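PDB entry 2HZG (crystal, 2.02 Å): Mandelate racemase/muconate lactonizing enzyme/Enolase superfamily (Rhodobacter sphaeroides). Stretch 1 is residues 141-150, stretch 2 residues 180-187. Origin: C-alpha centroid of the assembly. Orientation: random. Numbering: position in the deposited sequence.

Stretch 1, residues 141-150: LFGDTPQETL
Stretch 2 180-187: ADQIMAAR

Contact between residues 141-150 and 180-187 of one chain, burying 441 Å² in total. Stretch 2 is helical throughout (phi/psi near -62/-44), part of a helix that extends beyond it at both ends. Stretch 1 enters extended at L141 (-96/143), F142 (-52/135) and G143 (-67/163), turns at D144 (-69/-19), opens again at T145 (-131/157) and becomes helical from P146 onward. The two helices run in nearly the same direction, their axes crossing at -24° with a closest approach of 7.7 Å. The register is set by P146 beside Q182 (CA to CA 4.6 Å) and, one turn later, L150 beside A185 (CA to CA 4.7 Å).

The polar contacts centre on Q182, the residue most covered by the other stretch, which uses both ends of its amide. Its CA-to-CB bond points sideways, but chi1 -75° (m), chi2 -78° (m) and chi3 5° bring the amide to stretch 1. Q182 NE2 donates to G143 O at 2.9 Å, with a bent N-H...O angle of 134°, while T149 OG1 donates to Q182 OE1 at a short 2.5 Å. The T149 hydroxyl, on an m rotamer (-66°) with CB directed toward stretch 2, also accepts from G143 N (N to OG1 2.8 Å, angle 136°). G143, Q182 and T149 thus close a small ring of hydrogen bonds, tying the loop to both helices. Q182 NE2 also lies 3.5 Å from T145 C, close to the start of the first helix.

At the start of that helix T145 is the N-cap, chi1 61° (p). Its OG1 accepts a weak capping bond from E148 N at 3.5 Å (angle 165°) and donates to E148 OE2 at 2.8 Å, so hydroxyl and carboxylate bridge the first turn. E148 is m, t with chi3 110°. A weak bond from T149 N to T145 O (3.3 Å) and a firmer one from L150 N to P146 O (2.9 Å) carry the helix forward. G143 has no side chain, and an ideal CB there would lie 2.5 Å from E148 CB, a clash.

Close packing against the backbone involves A185, which points its CB toward stretch 1, where it lies 3.2 Å from P146 O, 3.9 Å from P146 CB and 4.1 Å from L150 CB. L150 CA makes a CA-H...O contact with A185 O, 3.4 Å between the heavy atoms and 138° at the hydrogen. L150 itself is t, t (-176°, 161°), its CB set sideways.

Among the remaining, largely apolar contacts, F142, chi1 -80° (m) and chi2 -74°, directs its CB toward stretch 2. Its ring meets Q182 and I183 obliquely, with F142 CD1 3.5 Å from Q182 OE1 and F142 CZ 4.2 Å from I183 CG1; I183 is m, t. T149 CG2 packs on A186 CB at 3.8 Å. P146, puckered C-gamma exo, places its CG 3.8 Å from D181 CB.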

# COMPACT_ATOMS: atom_id res chain seq x y z
N LEU A 141 11.22 -10.95 -20.58
CA LEU A 141 12.26 -10.24 -19.86
C LEU A 141 13.46 -9.99 -20.79
O LEU A 141 13.79 -10.83 -21.63
CB LEU A 141 12.68 -11.01 -18.62
CG LEU A 141 11.56 -11.25 -17.59
CD1 LEU A 141 12.05 -12.14 -16.49
CD2 LEU A 141 10.97 -9.94 -17.01
N PHE A 142 14.10 -8.84 -20.63
CA PHE A 142 15.42 -8.64 -21.23
C PHE A 142 16.37 -9.77 -20.83
O PHE A 142 16.43 -10.15 -19.65
CB PHE A 142 16.03 -7.30 -20.77
CG PHE A 142 15.51 -6.11 -21.51
CD1 PHE A 142 15.92 -5.87 -22.83
CD2 PHE A 142 14.63 -5.21 -20.89
CE1 PHE A 142 15.46 -4.78 -23.53
CE2 PHE A 142 14.18 -4.10 -21.58
CZ PHE A 142 14.58 -3.88 -22.91
N GLY A 143 17.12 -10.30 -21.81
CA GLY A 143 18.20 -11.22 -21.53
C GLY A 143 19.33 -10.52 -20.80
O GLY A 143 19.39 -9.29 -20.79
N ASP A 144 20.21 -11.29 -20.19
CA ASP A 144 21.36 -10.73 -19.48
C ASP A 144 22.38 -10.12 -20.44
O ASP A 144 23.21 -9.31 -20.03
CB ASP A 144 22.02 -11.80 -18.59
CG ASP A 144 21.11 -12.22 -17.41
OD1 ASP A 144 20.05 -11.58 -17.20
OD2 ASP A 144 21.47 -13.18 -16.69
N THR A 145 22.31 -10.48 -21.72
CA THR A 145 23.18 -9.89 -22.74
C THR A 145 22.27 -9.48 -23.87
O THR A 145 21.16 -10.00 -23.99
CB THR A 145 24.25 -10.89 -23.27
OG1 THR A 145 23.58 -11.99 -23.88
CG2 THR A 145 25.16 -11.42 -22.15
N PRO A 146 22.71 -8.51 -24.70
CA PRO A 146 21.93 -8.13 -25.86
C PRO A 146 21.60 -9.25 -26.85
O PRO A 146 20.50 -9.25 -27.42
CB PRO A 146 22.81 -7.05 -26.52
CG PRO A 146 23.54 -6.46 -25.37
CD PRO A 146 23.90 -7.65 -24.55
N GLN A 147 22.53 -10.18 -27.08
CA GLN A 147 22.25 -11.26 -28.02
C GLN A 147 21.08 -12.15 -27.51
O GLN A 147 20.23 -12.57 -28.31
CB GLN A 147 23.49 -12.12 -28.29
CG GLN A 147 23.25 -13.16 -29.39
CD GLN A 147 23.12 -12.51 -30.75
OE1 GLN A 147 23.75 -11.47 -31.02
NE2 GLN A 147 22.31 -13.11 -31.64
N GLU A 148 21.05 -12.44 -26.22
CA GLU A 148 19.92 -13.18 -25.63
C GLU A 148 18.59 -12.46 -25.92
O GLU A 148 17.63 -13.07 -26.36
CB GLU A 148 20.16 -13.42 -24.14
CG GLU A 148 21.27 -14.46 -23.92
CD GLU A 148 21.74 -14.62 -22.48
OE1 GLU A 148 21.45 -15.69 -21.89
OE2 GLU A 148 22.41 -13.70 -21.94
N THR A 149 18.57 -11.15 -25.71
CA THR A 149 17.39 -10.32 -26.00
C THR A 149 17.00 -10.40 -27.48
O THR A 149 15.84 -10.60 -27.80
CB THR A 149 17.63 -8.85 -25.57
OG1 THR A 149 17.75 -8.81 -24.15
CG2 THR A 149 16.49 -7.92 -26.01
N LEU A 150 17.99 -10.24 -28.37
CA LEU A 150 17.74 -10.39 -29.81
C LEU A 150 17.06 -11.75 -30.11
O LEU A 150 16.05 -11.79 -30.81
CB LEU A 150 19.06 -10.26 -30.59
CG LEU A 150 19.06 -10.28 -32.12
CD1 LEU A 150 20.38 -9.68 -32.64
CD2 LEU A 150 18.84 -11.71 -32.66
N ALA A 180 21.02 0.97 -24.53
CA ALA A 180 20.94 1.10 -25.99
C ALA A 180 21.23 -0.22 -26.71
O ALA A 180 20.50 -0.58 -27.63
CB ALA A 180 21.88 2.25 -26.50
N ASP A 181 22.25 -0.94 -26.27
CA ASP A 181 22.62 -2.24 -26.85
C ASP A 181 21.46 -3.24 -26.73
O ASP A 181 21.13 -3.94 -27.68
CB ASP A 181 23.86 -2.78 -26.16
CG ASP A 181 25.16 -2.05 -26.58
OD1 ASP A 181 25.14 -1.28 -27.56
OD2 ASP A 181 26.18 -2.23 -25.90
N GLN A 182 20.83 -3.27 -25.56
CA GLN A 182 19.69 -4.15 -25.28
C GLN A 182 18.48 -3.81 -26.15
O GLN A 182 17.86 -4.69 -26.74
CB GLN A 182 19.31 -4.06 -23.80
CG GLN A 182 20.26 -4.77 -22.87
CD GLN A 182 20.04 -6.29 -22.85
OE1 GLN A 182 19.23 -6.82 -23.61
NE2 GLN A 182 20.76 -6.99 -21.99
N ILE A 183 18.14 -2.53 -26.21
CA ILE A 183 16.95 -2.06 -26.91
C ILE A 183 17.10 -2.22 -28.42
O ILE A 183 16.16 -2.64 -29.10
CB ILE A 183 16.62 -0.59 -26.48
CG1 ILE A 183 16.18 -0.55 -25.00
CG2 ILE A 183 15.55 0.03 -27.36
CD1 ILE A 183 16.22 0.85 -24.34
N MET A 184 18.28 -1.90 -28.93
CA MET A 184 18.59 -2.09 -30.35
C MET A 184 18.58 -3.56 -30.75
O MET A 184 18.11 -3.90 -31.83
CB MET A 184 19.93 -1.45 -30.69
CG MET A 184 19.91 0.08 -30.63
SD MET A 184 18.61 0.79 -31.66
CE MET A 184 18.26 2.28 -30.71
N ALA A 185 19.08 -4.42 -29.87
CA ALA A 185 19.03 -5.88 -30.08
C ALA A 185 17.59 -6.41 -30.11
O ALA A 185 17.24 -7.21 -30.98
CB ALA A 185 19.86 -6.60 -29.02
N ALA A 186 16.73 -5.90 -29.21
CA ALA A 186 15.28 -6.18 -29.28
C ALA A 186 14.68 -5.78 -30.64
O ALA A 186 13.97 -6.56 -31.28
CB ALA A 186 14.54 -5.48 -28.13
N ARG A 187 14.98 -4.55 -31.09
CA ARG A 187 14.53 -4.10 -32.39
C ARG A 187 15.10 -4.98 -33.52
O ARG A 187 14.38 -5.33 -34.46
CB ARG A 187 14.88 -2.62 -32.61
CG ARG A 187 14.52 -2.04 -34.00
CD ARG A 187 13.08 -2.31 -34.44
NE ARG A 187 12.11 -1.48 -33.75
CZ ARG A 187 10.79 -1.65 -33.80
NH1 ARG A 187 10.25 -2.65 -34.51
NH2 ARG A 187 9.99 -0.82 -33.12